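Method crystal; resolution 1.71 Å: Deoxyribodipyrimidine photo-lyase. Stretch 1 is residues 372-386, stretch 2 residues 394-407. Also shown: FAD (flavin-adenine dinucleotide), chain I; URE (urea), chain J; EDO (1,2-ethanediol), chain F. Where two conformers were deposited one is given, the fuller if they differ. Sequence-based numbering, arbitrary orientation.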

ATOM      1  N   LYS A 372      -7.242 -17.549 -19.929  1.00 23.15           N
ATOM      2  CA  LYS A 372      -7.538 -18.321 -21.131  1.00 19.36           C
ATOM      3  C   LYS A 372      -6.793 -17.848 -22.385  1.00 25.59           C
ATOM      4  O   LYS A 372      -7.367 -17.803 -23.472  1.00 26.51           O
ATOM      5  N   THR A 373      -5.513 -17.516 -22.244  1.00 19.08           N
ATOM      6  CA  THR A 373      -4.725 -17.116 -23.396  1.00 17.56           C
ATOM      7  C   THR A 373      -3.882 -18.264 -23.963  1.00 19.17           C
ATOM      8  O   THR A 373      -3.760 -19.329 -23.347  1.00 18.40           O
ATOM      9  N   HIS A 374      -3.294 -18.010 -25.127  1.00 19.57           N
ATOM     10  CA  HIS A 374      -2.375 -18.940 -25.775  1.00 18.98           C
ATOM     11  C   HIS A 374      -1.042 -19.048 -25.030  1.00 21.62           C
ATOM     12  O   HIS A 374      -0.233 -19.921 -25.331  1.00 22.29           O
ATOM     13  N   ASP A 375      -0.810 -18.152 -24.078  1.00 18.14           N
ATOM     14  CA  ASP A 375       0.494 -18.035 -23.403  1.00 17.91           C
ATOM     15  C   ASP A 375       0.472 -18.686 -22.017  1.00 18.75           C
ATOM     16  O   ASP A 375      -0.116 -18.139 -21.087  1.00 17.33           O
ATOM     17  N   PRO A 376       1.104 -19.866 -21.864  1.00 19.39           N
ATOM     18  CA  PRO A 376       0.995 -20.560 -20.581  1.00 19.11           C
ATOM     19  C   PRO A 376       1.753 -19.859 -19.458  1.00 18.45           C
ATOM     20  O   PRO A 376       1.381 -20.023 -18.307  1.00 18.68           O
ATOM     21  N   LEU A 377       2.794 -19.111 -19.801  1.00 19.29           N
ATOM     22  CA  LEU A 377       3.527 -18.320 -18.822  1.00 13.79           C
ATOM     23  C   LEU A 377       2.627 -17.190 -18.286  1.00 16.07           C
ATOM     24  O   LEU A 377       2.549 -16.974 -17.081  1.00 16.33           O
ATOM     25  N   TRP A 378       1.913 -16.514 -19.181  1.00 15.53           N
ATOM     26  CA  TRP A 378       1.001 -15.458 -18.761  1.00 12.49           C
ATOM     27  C   TRP A 378      -0.131 -16.042 -17.929  1.00 16.49           C
ATOM     28  O   TRP A 378      -0.457 -15.535 -16.858  1.00 15.56           O
ATOM     29  N   ASN A 379      -0.721 -17.130 -18.417  1.00 13.13           N
ATOM     30  CA  ASN A 379      -1.769 -17.788 -17.661  1.00 16.06           C
ATOM     31  C   ASN A 379      -1.332 -18.120 -16.243  1.00 17.03           C
ATOM     32  O   ASN A 379      -2.110 -17.946 -15.306  1.00 15.06           O
ATOM     33  N   ALA A 380      -0.098 -18.609 -16.089  1.00 15.48           N
ATOM     34  CA  ALA A 380       0.442 -18.960 -14.776  1.00 16.28           C
ATOM     35  C   ALA A 380       0.521 -17.737 -13.866  1.00 12.97           C
ATOM     36  O   ALA A 380       0.172 -17.811 -12.698  1.00 15.37           O
ATOM     37  N   SER A 381       0.972 -16.614 -14.412  1.00 15.12           N
ATOM     38  CA  SER A 381       1.090 -15.398 -13.617  1.00 15.52           C
ATOM     39  C   SER A 381      -0.287 -14.922 -13.165  1.00 16.85           C
ATOM     40  O   SER A 381      -0.472 -14.542 -12.012  1.00 13.70           O
ATOM     41  N   GLN A 382      -1.270 -14.996 -14.061  1.00 16.07           N
ATOM     42  CA  GLN A 382      -2.634 -14.639 -13.689  1.00 15.94           C
ATOM     43  C   GLN A 382      -3.202 -15.551 -12.601  1.00 15.75           C
ATOM     44  O   GLN A 382      -3.832 -15.075 -11.659  1.00 16.36           O
ATOM     45  N   LEU A 383      -2.956 -16.860 -12.712  1.00 15.39           N
ATOM     46  CA  LEU A 383      -3.459 -17.802 -11.718  1.00 14.62           C
ATOM     47  C   LEU A 383      -2.765 -17.658 -10.372  1.00 17.50           C
ATOM     48  O   LEU A 383      -3.378 -17.905  -9.328  1.00 14.83           O
ATOM     49  N   GLU A 384      -1.491 -17.269 -10.388  1.00 14.43           N
ATOM     50  CA  GLU A 384      -0.772 -17.063  -9.139  1.00 15.92           C
ATOM     51  C   GLU A 384      -1.475 -15.941  -8.387  1.00 20.47           C
ATOM     52  O   GLU A 384      -1.784 -16.081  -7.212  1.00 18.78           O
ATOM     53  N   MET A 385      -1.762 -14.845  -9.081  1.00 20.59           N
ATOM     54  CA  MET A 385      -2.498 -13.740  -8.475  1.00 18.55           C
ATOM     55  C   MET A 385      -3.893 -14.178  -7.992  1.00 15.94           C
ATOM     56  O   MET A 385      -4.293 -13.899  -6.862  1.00 14.66           O
ATOM     57  N   VAL A 386      -4.630 -14.885  -8.844  1.00 17.26           N
ATOM     58  CA  VAL A 386      -5.988 -15.289  -8.504  1.00 16.14           C
ATOM     59  C   VAL A 386      -6.035 -16.189  -7.272  1.00 18.69           C
ATOM     60  O   VAL A 386      -6.817 -15.948  -6.370  1.00 18.64           O
ATOM     61  N   PHE A 394       8.556 -10.020 -10.477  1.00 13.95           N
ATOM     62  CA  PHE A 394       9.062  -9.997 -11.840  1.00 12.07           C
ATOM     63  C   PHE A 394       7.912 -10.314 -12.809  1.00 14.68           C
ATOM     64  O   PHE A 394       7.771  -9.675 -13.845  1.00 15.00           O
ATOM     65  N   MET A 395       7.084 -11.290 -12.452  1.00 14.13           N
ATOM     66  CA  MET A 395       5.959 -11.662 -13.320  1.00 15.07           C
ATOM     67  C   MET A 395       4.917 -10.527 -13.473  1.00 11.32           C
ATOM     68  O   MET A 395       4.249 -10.464 -14.498  1.00 13.08           O
ATOM     69  N   ARG A 396       4.783  -9.632 -12.486  1.00 10.03           N
ATOM     70  CA  ARG A 396       3.845  -8.502 -12.628  1.00 11.99           C
ATOM     71  C   ARG A 396       4.161  -7.615 -13.834  1.00 10.32           C
ATOM     72  O   ARG A 396       3.237  -7.148 -14.538  1.00 11.51           O
ATOM     73  N   MET A 397       5.456  -7.409 -14.097  1.00 12.93           N
ATOM     74  CA  MET A 397       5.885  -6.621 -15.257  1.00 12.72           C
ATOM     75  C   MET A 397       5.488  -7.311 -16.570  1.00 11.74           C
ATOM     76  O   MET A 397       4.894  -6.688 -17.450  1.00 14.83           O
ATOM     77  N   TYR A 398       5.820  -8.596 -16.691  1.00 11.67           N
ATOM     78  CA  TYR A 398       5.465  -9.395 -17.859  1.00 13.79           C
ATOM     79  C   TYR A 398       3.947  -9.414 -18.062  1.00 13.23           C
ATOM     80  O   TYR A 398       3.446  -9.134 -19.145  1.00 14.65           O
ATOM     81  N   TRP A 399       3.236  -9.704 -16.979  1.00 12.15           N
ATOM     82  CA  TRP A 399       1.778  -9.827 -16.969  1.00 11.30           C
ATOM     83  C   TRP A 399       1.101  -8.575 -17.503  1.00  9.67           C
ATOM     84  O   TRP A 399       0.241  -8.643 -18.392  1.00 11.70           O
ATOM     85  N   ALA A 400       1.491  -7.418 -17.004  1.00 11.68           N
ATOM     86  CA  ALA A 400       0.835  -6.194 -17.430  1.00  9.87           C
ATOM     87  C   ALA A 400       1.203  -5.803 -18.864  1.00 14.55           C
ATOM     88  O   ALA A 400       0.383  -5.249 -19.595  1.00 13.05           O
ATOM     89  N   LYS A 401       2.443  -6.069 -19.256  1.00 13.86           N
ATOM     90  CA  LYS A 401       2.865  -5.779 -20.617  1.00 11.78           C
ATOM     91  C   LYS A 401       2.145  -6.623 -21.667  1.00 14.38           C
ATOM     92  O   LYS A 401       1.856  -6.139 -22.775  1.00 13.54           O
ATOM     93  N   LYS A 402       1.855  -7.882 -21.345  1.00 13.63           N
ATOM     94  CA  LYS A 402       1.053  -8.696 -22.267  1.00 16.56           C
ATOM     95  C   LYS A 402      -0.368  -8.152 -22.413  1.00 13.42           C
ATOM     96  O   LYS A 402      -0.981  -8.252 -23.476  1.00 16.88           O
ATOM     97  N   ILE A 403      -0.904  -7.560 -21.349  1.00 14.36           N
ATOM     98  CA  ILE A 403      -2.241  -6.992 -21.443  1.00 16.07           C
ATOM     99  C   ILE A 403      -2.248  -5.843 -22.453  1.00 16.09           C
ATOM    100  O   ILE A 403      -3.165  -5.735 -23.267  1.00 15.12           O
ATOM    101  N   LEU A 404      -1.200  -5.021 -22.436  1.00 14.83           N
ATOM    102  CA  LEU A 404      -1.011  -4.002 -23.476  1.00 13.49           C
ATOM    103  C   LEU A 404      -0.958  -4.632 -24.870  1.00 17.46           C
ATOM    104  O   LEU A 404      -1.568  -4.136 -25.840  1.00 15.49           O
ATOM    105  N   GLU A 405      -0.241  -5.744 -24.974  1.00 15.51           N
ATOM    106  CA  GLU A 405      -0.048  -6.385 -26.272  1.00 17.23           C
ATOM    107  C   GLU A 405      -1.310  -7.050 -26.824  1.00 14.69           C
ATOM    108  O   GLU A 405      -1.436  -7.229 -28.024  1.00 15.96           O
ATOM    109  N   TRP A 406      -2.232  -7.424 -25.947  1.00 15.15           N
ATOM    110  CA  TRP A 406      -3.393  -8.200 -26.353  1.00 17.35           C
ATOM    111  C   TRP A 406      -4.708  -7.459 -26.127  1.00 15.27           C
ATOM    112  O   TRP A 406      -5.753  -8.083 -25.991  1.00 19.08           O
ATOM    113  N   THR A 407      -4.667  -6.136 -26.056  0.50 12.76           N
ATOM    114  CA  THR A 407      -5.920  -5.396 -25.987  0.50 15.77           C
ATOM    115  C   THR A 407      -5.949  -4.286 -27.022  0.50 18.18           C
ATOM    116  O   THR A 407      -4.926  -3.957 -27.624  0.50 19.66           O
TER

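The two helices cross steeply, at 116° between their N-to-C directions with axes 9.5 Å apart at closest approach, and two tryptophans pack between them as reciprocal knobs. Trp378, chi1 t, drops into a hollow made by Tyr398, Trp399, Lys402 and Ile403; Trp399, also t, enters one formed by Trp378, Ser381, Gln382 and Met385. Their rings lie nearly parallel but slid apart, with little overlap, and each knob is pinned by its indole nitrogen: Trp378 NE1 donates to Trp399 O (2.9 Å), Trp399 NE1 to Gln382 OE1 (2.8 Å). Extended Met385 (t, t, p) brings CE to 3.6 Å from Trp399 CZ2.

Just past its helix, Trp406 (m) turns a ring edge onto a face of Trp378, CZ3 lying 3.7 Å from Trp378 CG, while His374 turns its edge toward the face of Trp406 in an offset edge-to-face pair, its CE1 3.4 Å from Trp406 CZ2.

Beside the tryptophans, Leu377 (t, p) sets CD2 over the Tyr398 ring and CD1 3.7 Å from CE of Met395, whose all-m chain curls back toward it. Asp375 (t) joins capping to packing: OD2 accepts from Trp378 N, and OD1 accepts from Tyr398 OH at 2.5 Å.

Ala400, pointing away from this contact, places CB 3.7 Å from FAD C7M.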

ATOM      1  CB  LYS A 372      -9.049 -18.331 -21.397  1.00 24.57           C
ATOM      2  CG  LYS A 372      -9.905 -18.801 -20.216  1.00 27.16           C
ATOM      3  CD  LYS A 372      -9.675 -20.261 -19.874  1.00 36.02           C
ATOM      4  CE  LYS A 372     -10.659 -20.726 -18.797  1.00 44.92           C
ATOM      5  NZ  LYS A 372     -10.451 -22.146 -18.389  1.00 50.28           N
ATOM      6  CB  THR A 373      -3.792 -15.952 -23.060  1.00 15.62           C
ATOM      7  OG1 THR A 373      -2.649 -16.433 -22.330  1.00 18.79           O
ATOM      8  CG2 THR A 373      -4.531 -14.884 -22.248  1.00 15.35           C
ATOM      9  CB  HIS A 374      -2.080 -18.465 -27.196  1.00 24.46           C
ATOM     10  CG  HIS A 374      -1.276 -17.203 -27.244  1.00 25.66           C
ATOM     11  ND1 HIS A 374      -1.835 -15.961 -27.031  1.00 25.64           N
ATOM     12  CD2 HIS A 374       0.048 -16.992 -27.442  1.00 21.66           C
ATOM     13  CE1 HIS A 374      -0.895 -15.036 -27.120  1.00 23.37           C
ATOM     14  NE2 HIS A 374       0.256 -15.634 -27.373  1.00 22.86           N
ATOM     15  CB  ASP A 375       0.852 -16.546 -23.301  1.00 16.58           C
ATOM     16  CG  ASP A 375       2.209 -16.290 -22.632  1.00 18.16           C
ATOM     17  OD1 ASP A 375       2.753 -15.170 -22.793  1.00 18.53           O
ATOM     18  OD2 ASP A 375       2.747 -17.194 -21.969  1.00 18.83           O
ATOM     19  CB  PRO A 376       1.614 -21.931 -20.867  1.00 21.40           C
ATOM     20  CG  PRO A 376       2.539 -21.687 -21.994  1.00 19.50           C
ATOM     21  CD  PRO A 376       1.883 -20.642 -22.845  1.00 18.32           C
ATOM     22  CB  LEU A 377       4.813 -17.767 -19.422  1.00 16.21           C
ATOM     23  CG  LEU A 377       5.617 -16.867 -18.475  1.00 16.82           C
ATOM     24  CD1 LEU A 377       5.940 -17.587 -17.153  1.00 16.78           C
ATOM     25  CD2 LEU A 377       6.884 -16.388 -19.156  1.00 18.89           C
ATOM     26  CB  TRP A 378       0.444 -14.688 -19.959  1.00 11.35           C
ATOM     27  CG  TRP A 378      -0.259 -13.451 -19.484  1.00 11.08           C
ATOM     28  CD1 TRP A 378       0.301 -12.212 -19.321  1.00 12.75           C
ATOM     29  CD2 TRP A 378      -1.617 -13.348 -19.018  1.00 14.58           C
ATOM     30  NE1 TRP A 378      -0.627 -11.341 -18.814  1.00 12.44           N
ATOM     31  CE2 TRP A 378      -1.818 -12.001 -18.626  1.00 12.04           C
ATOM     32  CE3 TRP A 378      -2.690 -14.252 -18.919  1.00 14.63           C
ATOM     33  CZ2 TRP A 378      -3.036 -11.541 -18.113  1.00 10.44           C
ATOM     34  CZ3 TRP A 378      -3.906 -13.791 -18.430  1.00 13.00           C
ATOM     35  CH2 TRP A 378      -4.068 -12.440 -18.037  1.00 12.94           C
ATOM     36  CB  ASN A 379      -2.225 -19.078 -18.361  1.00 12.74           C
ATOM     37  CG  ASN A 379      -2.947 -18.831 -19.669  1.00 17.37           C
ATOM     38  OD1 ASN A 379      -3.099 -19.756 -20.473  1.00 23.46           O
ATOM     39  ND2 ASN A 379      -3.397 -17.604 -19.900  1.00 13.45           N
ATOM     40  CB  ALA A 380       1.844 -19.645 -14.916  1.00 13.34           C
ATOM     41  CB  SER A 381       1.850 -14.303 -14.374  1.00 13.77           C
ATOM     42  OG  SER A 381       1.121 -13.782 -15.470  1.00 16.32           O
ATOM     43  CB  GLN A 382      -3.536 -14.610 -14.933  1.00 14.91           C
ATOM     44  CG  GLN A 382      -5.003 -14.405 -14.633  1.00 14.86           C
ATOM     45  CD  GLN A 382      -5.333 -13.007 -14.138  1.00 11.22           C
ATOM     46  OE1 GLN A 382      -4.577 -12.058 -14.353  1.00 14.42           O
ATOM     47  NE2 GLN A 382      -6.470 -12.875 -13.473  1.00 14.70           N
ATOM     48  CB  LEU A 383      -3.321 -19.241 -12.218  1.00 17.54           C
ATOM     49  CG  LEU A 383      -4.244 -19.562 -13.397  1.00 23.80           C
ATOM     50  CD1 LEU A 383      -3.837 -20.861 -14.073  1.00 24.69           C
ATOM     51  CD2 LEU A 383      -5.712 -19.607 -12.965  1.00 28.03           C
ATOM     52  CB  GLU A 384       0.708 -16.747  -9.362  1.00 11.47           C
ATOM     53  CG  GLU A 384       1.514 -16.696  -8.047  1.00 15.02           C
ATOM     54  CD  GLU A 384       2.983 -16.350  -8.239  1.00 19.02           C
ATOM     55  OE1 GLU A 384       3.800 -16.823  -7.424  1.00 22.32           O
ATOM     56  OE2 GLU A 384       3.333 -15.606  -9.179  1.00 15.97           O
ATOM     57  CB  MET A 385      -2.598 -12.572  -9.462  1.00 17.43           C
ATOM     58  CG  MET A 385      -3.281 -11.350  -8.889  1.00 18.44           C
ATOM     59  SD  MET A 385      -3.409  -9.985 -10.068  1.00 21.17           S
ATOM     60  CE  MET A 385      -4.231 -10.800 -11.440  1.00 13.23           C
ATOM     61  CB  VAL A 386      -6.696 -16.002  -9.686  1.00 13.94           C
ATOM     62  CG1 VAL A 386      -8.004 -16.649  -9.231  1.00 19.79           C
ATOM     63  CG2 VAL A 386      -6.947 -15.025 -10.839  1.00 14.63           C
ATOM     64  CB  PHE A 394      10.213 -10.981 -12.040  1.00 15.87           C
ATOM     65  CG  PHE A 394      10.792 -10.924 -13.421  1.00 17.25           C
ATOM     66  CD1 PHE A 394      11.829 -10.049 -13.713  1.00 20.41           C
ATOM     67  CD2 PHE A 394      10.271 -11.705 -14.438  1.00 19.49           C
ATOM     68  CE1 PHE A 394      12.358  -9.984 -14.987  1.00 24.14           C
ATOM     69  CE2 PHE A 394      10.796 -11.638 -15.717  1.00 23.06           C
ATOM     70  CZ  PHE A 394      11.839 -10.776 -15.987  1.00 24.94           C
ATOM     71  CB  MET A 395       5.281 -12.975 -12.884  1.00 12.42           C
ATOM     72  CG  MET A 395       6.108 -14.247 -13.165  1.00 13.73           C
ATOM     73  SD  MET A 395       6.950 -14.253 -14.757  1.00 17.16           S
ATOM     74  CE  MET A 395       5.560 -14.135 -15.873  1.00 15.21           C
ATOM     75  CB  ARG A 396       3.767  -7.663 -11.343  1.00 12.63           C
ATOM     76  CG  ARG A 396       3.197  -8.422 -10.169  1.00 12.35           C
ATOM     77  CD  ARG A 396       2.823  -7.484  -9.026  1.00 16.35           C
ATOM     78  NE  ARG A 396       2.827  -8.194  -7.750  1.00 17.84           N
ATOM     79  CZ  ARG A 396       2.130  -7.820  -6.686  1.00 19.62           C
ATOM     80  NH1 ARG A 396       1.338  -6.763  -6.759  1.00 18.58           N
ATOM     81  NH2 ARG A 396       2.208  -8.516  -5.554  1.00 18.16           N
ATOM     82  CB  MET A 397       7.400  -6.386 -15.221  1.00 14.85           C
ATOM     83  CG  MET A 397       7.854  -5.601 -14.017  1.00 17.63           C
ATOM     84  SD  MET A 397       9.646  -5.305 -14.016  1.00 18.70           S
ATOM     85  CE  MET A 397      10.219  -6.835 -13.327  1.00 12.70           C
ATOM     86  CB  TYR A 398       5.980 -10.823 -17.673  1.00 11.25           C
ATOM     87  CG  TYR A 398       5.699 -11.746 -18.834  1.00 15.51           C
ATOM     88  CD1 TYR A 398       4.569 -12.558 -18.856  1.00 13.69           C
ATOM     89  CD2 TYR A 398       6.566 -11.796 -19.918  1.00 16.76           C
ATOM     90  CE1 TYR A 398       4.325 -13.419 -19.938  1.00 14.52           C
ATOM     91  CE2 TYR A 398       6.329 -12.635 -20.988  1.00 15.80           C
ATOM     92  CZ  TYR A 398       5.212 -13.432 -21.002  1.00 17.72           C
ATOM     93  OH  TYR A 398       5.004 -14.254 -22.087  1.00 16.46           O
ATOM     94  CB  TRP A 399       1.339 -10.116 -15.536  1.00 12.58           C
ATOM     95  CG  TRP A 399      -0.118 -10.072 -15.275  1.00 11.78           C
ATOM     96  CD1 TRP A 399      -1.022 -11.077 -15.471  1.00 17.43           C
ATOM     97  CD2 TRP A 399      -0.840  -8.990 -14.684  1.00 14.27           C
ATOM     98  NE1 TRP A 399      -2.273 -10.669 -15.069  1.00 14.20           N
ATOM     99  CE2 TRP A 399      -2.188  -9.391 -14.587  1.00 13.24           C
ATOM    100  CE3 TRP A 399      -0.481  -7.717 -14.237  1.00 13.58           C
ATOM    101  CZ2 TRP A 399      -3.176  -8.558 -14.068  1.00 15.14           C
ATOM    102  CZ3 TRP A 399      -1.461  -6.897 -13.726  1.00 16.17           C
ATOM    103  CH2 TRP A 399      -2.787  -7.318 -13.635  1.00 13.28           C
ATOM    104  CB  ALA A 400       1.135  -5.044 -16.449  1.00 12.82           C
ATOM    105  CB  LYS A 401       4.373  -5.913 -20.750  1.00  9.67           C
ATOM    106  CG  LYS A 401       5.101  -4.785 -20.046  1.00 12.65           C
ATOM    107  CD  LYS A 401       6.583  -4.794 -20.342  1.00 12.76           C
ATOM    108  CE  LYS A 401       7.273  -3.636 -19.588  1.00 13.79           C
ATOM    109  NZ  LYS A 401       6.946  -2.317 -20.185  1.00 13.88           N
ATOM    110  CB  LYS A 402       1.010 -10.156 -21.831  1.00 10.56           C
ATOM    111  CG  LYS A 402       2.343 -10.875 -21.915  1.00 13.25           C
ATOM    112  CD  LYS A 402       2.847 -10.917 -23.349  1.00 19.53           C
ATOM    113  CE  LYS A 402       4.233 -10.320 -23.439  1.00 24.68           C
ATOM    114  NZ  LYS A 402       4.917 -10.625 -24.740  1.00 20.09           N
ATOM    115  CB  ILE A 403      -2.750  -6.543 -20.071  1.00 12.28           C
ATOM    116  CG1 ILE A 403      -2.836  -7.739 -19.136  1.00 10.89           C
ATOM    117  CG2 ILE A 403      -4.116  -5.884 -20.188  1.00 12.18           C
ATOM    118  CD1 ILE A 403      -3.258  -7.394 -17.716  1.00 14.29           C
ATOM    119  CB  LEU A 404       0.277  -3.218 -23.223  1.00 13.73           C
ATOM    120  CG  LEU A 404       0.697  -2.260 -24.338  1.00 14.60           C
ATOM    121  CD1 LEU A 404      -0.373  -1.186 -24.552  1.00 14.06           C
ATOM    122  CD2 LEU A 404       2.048  -1.624 -24.011  1.00 17.17           C
ATOM    123  CB  GLU A 405       1.052  -7.430 -26.149  1.00 19.96           C
ATOM    124  CG  GLU A 405       1.640  -7.872 -27.470  1.00 20.75           C
ATOM    125  CD  GLU A 405       2.843  -8.771 -27.285  1.00 21.55           C
ATOM    126  OE1 GLU A 405       3.490  -9.097 -28.293  1.00 23.93           O
ATOM    127  OE2 GLU A 405       3.160  -9.133 -26.134  1.00 22.96           O
ATOM    128  CB  TRP A 406      -3.447  -9.528 -25.585  1.00 18.76           C
ATOM    129  CG  TRP A 406      -2.232 -10.375 -25.760  1.00 18.11           C
ATOM    130  CD1 TRP A 406      -1.379 -10.391 -26.829  1.00 14.04           C
ATOM    131  CD2 TRP A 406      -1.716 -11.314 -24.818  1.00 17.93           C
ATOM    132  NE1 TRP A 406      -0.366 -11.306 -26.608  1.00 22.01           N
ATOM    133  CE2 TRP A 406      -0.556 -11.879 -25.377  1.00 17.85           C
ATOM    134  CE3 TRP A 406      -2.124 -11.732 -23.546  1.00 16.70           C
ATOM    135  CZ2 TRP A 406       0.203 -12.841 -24.705  1.00 22.10           C
ATOM    136  CZ3 TRP A 406      -1.376 -12.703 -22.888  1.00 19.67           C
ATOM    137  CH2 TRP A 406      -0.226 -13.233 -23.466  1.00 21.73           C
ATOM    138  CB  THR A 407      -6.222  -4.856 -24.571  0.50 16.03           C
ATOM    139  OG1 THR A 407      -5.158  -4.001 -24.141  0.50 10.33           O
ATOM    140  CG2 THR A 407      -6.377  -6.007 -23.582  0.50 18.39           C
TER
HETATM  141  PA  FAD I 801      10.178  -7.347  -2.337  1.00 15.32           P
HETATM  142  O1A FAD I 801      11.005  -7.595  -3.562  1.00 20.21           O
HETATM  143  O2A FAD I 801      10.624  -8.107  -1.118  1.00 16.35           O
HETATM  144  O5B FAD I 801      10.157  -5.771  -2.061  1.00 16.20           O
HETATM  145  C5B FAD I 801      10.083  -5.240  -0.756  1.00 20.26           C
HETATM  146  C4B FAD I 801       9.210  -3.981  -0.755  1.00 15.98           C
HETATM  147  O4B FAD I 801       9.706  -2.989  -1.641  1.00 14.28           O
HETATM  148  C3B FAD I 801       7.806  -4.267  -1.250  1.00 17.49           C
HETATM  149  O3B FAD I 801       6.988  -4.777  -0.224  1.00 17.24           O
HETATM  150  C2B FAD I 801       7.363  -2.898  -1.677  1.00 14.42           C
HETATM  151  O2B FAD I 801       7.051  -2.124  -0.534  1.00 18.60           O
HETATM  152  C1B FAD I 801       8.628  -2.330  -2.268  1.00 15.20           C
HETATM  153  N9A FAD I 801       8.670  -2.541  -3.725  1.00 14.24           N
HETATM  154  C8A FAD I 801       9.251  -3.577  -4.406  1.00 16.30           C
HETATM  155  N7A FAD I 801       9.058  -3.359  -5.728  1.00 13.66           N
HETATM  156  C5A FAD I 801       8.348  -2.208  -5.891  1.00 13.15           C
HETATM  157  C6A FAD I 801       7.870  -1.499  -7.000  1.00 14.39           C
HETATM  158  N6A FAD I 801       8.155  -1.865  -8.249  1.00 18.62           N
HETATM  159  N1A FAD I 801       7.172  -0.326  -6.814  1.00 14.33           N
HETATM  160  C2A FAD I 801       6.956   0.151  -5.542  1.00 16.42           C
HETATM  161  N3A FAD I 801       7.423  -0.548  -4.452  1.00 15.00           N
HETATM  162  C4A FAD I 801       8.115  -1.695  -4.630  1.00 14.60           C
HETATM  163  N1  FAD I 801       3.145  -3.314  -5.239  1.00  9.88           N
HETATM  164  C2  FAD I 801       2.228  -3.206  -4.235  1.00 14.62           C
HETATM  165  O2  FAD I 801       2.649  -2.994  -3.098  1.00 15.69           O
HETATM  166  N3  FAD I 801       0.874  -3.307  -4.505  1.00 11.32           N
HETATM  167  C4  FAD I 801       0.429  -3.538  -5.794  1.00 13.20           C
HETATM  168  O4  FAD I 801      -0.780  -3.633  -6.030  1.00 14.63           O
HETATM  169  C4X FAD I 801       1.371  -3.635  -6.812  1.00 15.67           C
HETATM  170  N5  FAD I 801       0.995  -3.877  -8.112  1.00 16.42           N
HETATM  171  C5X FAD I 801       1.944  -3.951  -9.113  1.00 13.22           C
HETATM  172  C6  FAD I 801       1.548  -4.165 -10.440  1.00 10.28           C
HETATM  173  C7  FAD I 801       2.506  -4.245 -11.455  1.00 10.31           C
HETATM  174  C7M FAD I 801       2.053  -4.462 -12.875  1.00  9.76           C
HETATM  175  C8  FAD I 801       3.860  -4.119 -11.129  1.00 11.96           C
HETATM  176  C8M FAD I 801       4.934  -4.201 -12.172  1.00 12.83           C
HETATM  177  C9  FAD I 801       4.238  -3.921  -9.812  1.00  9.70           C
HETATM  178  C9A FAD I 801       3.288  -3.833  -8.811  1.00 11.51           C
HETATM  179  N10 FAD I 801       3.677  -3.638  -7.501  1.00 10.48           N
HETATM  180  C10 FAD I 801       2.716  -3.533  -6.525  1.00  9.86           C
HETATM  181  C1' FAD I 801       5.141  -3.506  -7.107  1.00 12.56           C
HETATM  182  C2' FAD I 801       5.827  -4.858  -6.732  1.00 12.97           C
HETATM  183  O2' FAD I 801       5.606  -5.913  -7.676  1.00 14.04           O
HETATM  184  C3' FAD I 801       5.442  -5.390  -5.339  1.00 12.98           C
HETATM  185  O3' FAD I 801       5.602  -4.366  -4.394  1.00 13.37           O
HETATM  186  C4' FAD I 801       6.281  -6.590  -4.895  1.00 15.73           C
HETATM  187  O4' FAD I 801       6.137  -7.645  -5.827  1.00 18.20           O
HETATM  188  C5' FAD I 801       5.816  -7.006  -3.501  1.00 13.94           C
HETATM  189  O5' FAD I 801       6.306  -8.249  -3.059  1.00 11.85           O
HETATM  190  P   FAD I 801       7.392  -8.286  -1.877  1.00 13.52           P
HETATM  191  O1P FAD I 801       6.927  -7.462  -0.693  1.00 15.62           O
HETATM  192  O2P FAD I 801       7.680  -9.720  -1.514  1.00 14.02           O
HETATM  193  O3P FAD I 801       8.618  -7.639  -2.702  1.00 15.16           O
HETATM  194  C   URE J 901       5.479 -14.627  -4.618  1.00 27.67           C
HETATM  195  O   URE J 901       4.590 -14.707  -5.466  1.00 24.40           O
HETATM  196  N1  URE J 901       6.569 -15.355  -4.720  1.00 23.56           N
HETATM  197  N2  URE J 901       5.269 -13.937  -3.525  1.00 21.81           N
HETATM  198  C1  EDO F 706       3.950  -7.090 -31.095  1.00 48.99           C
HETATM  199  O1  EDO F 706       2.803  -7.639 -30.567  1.00 50.48           O
HETATM  200  C2  EDO F 706       4.556  -6.047 -30.460  1.00 45.09           C
HETATM  201  O2  EDO F 706       5.739  -5.548 -30.949  1.00 44.48           O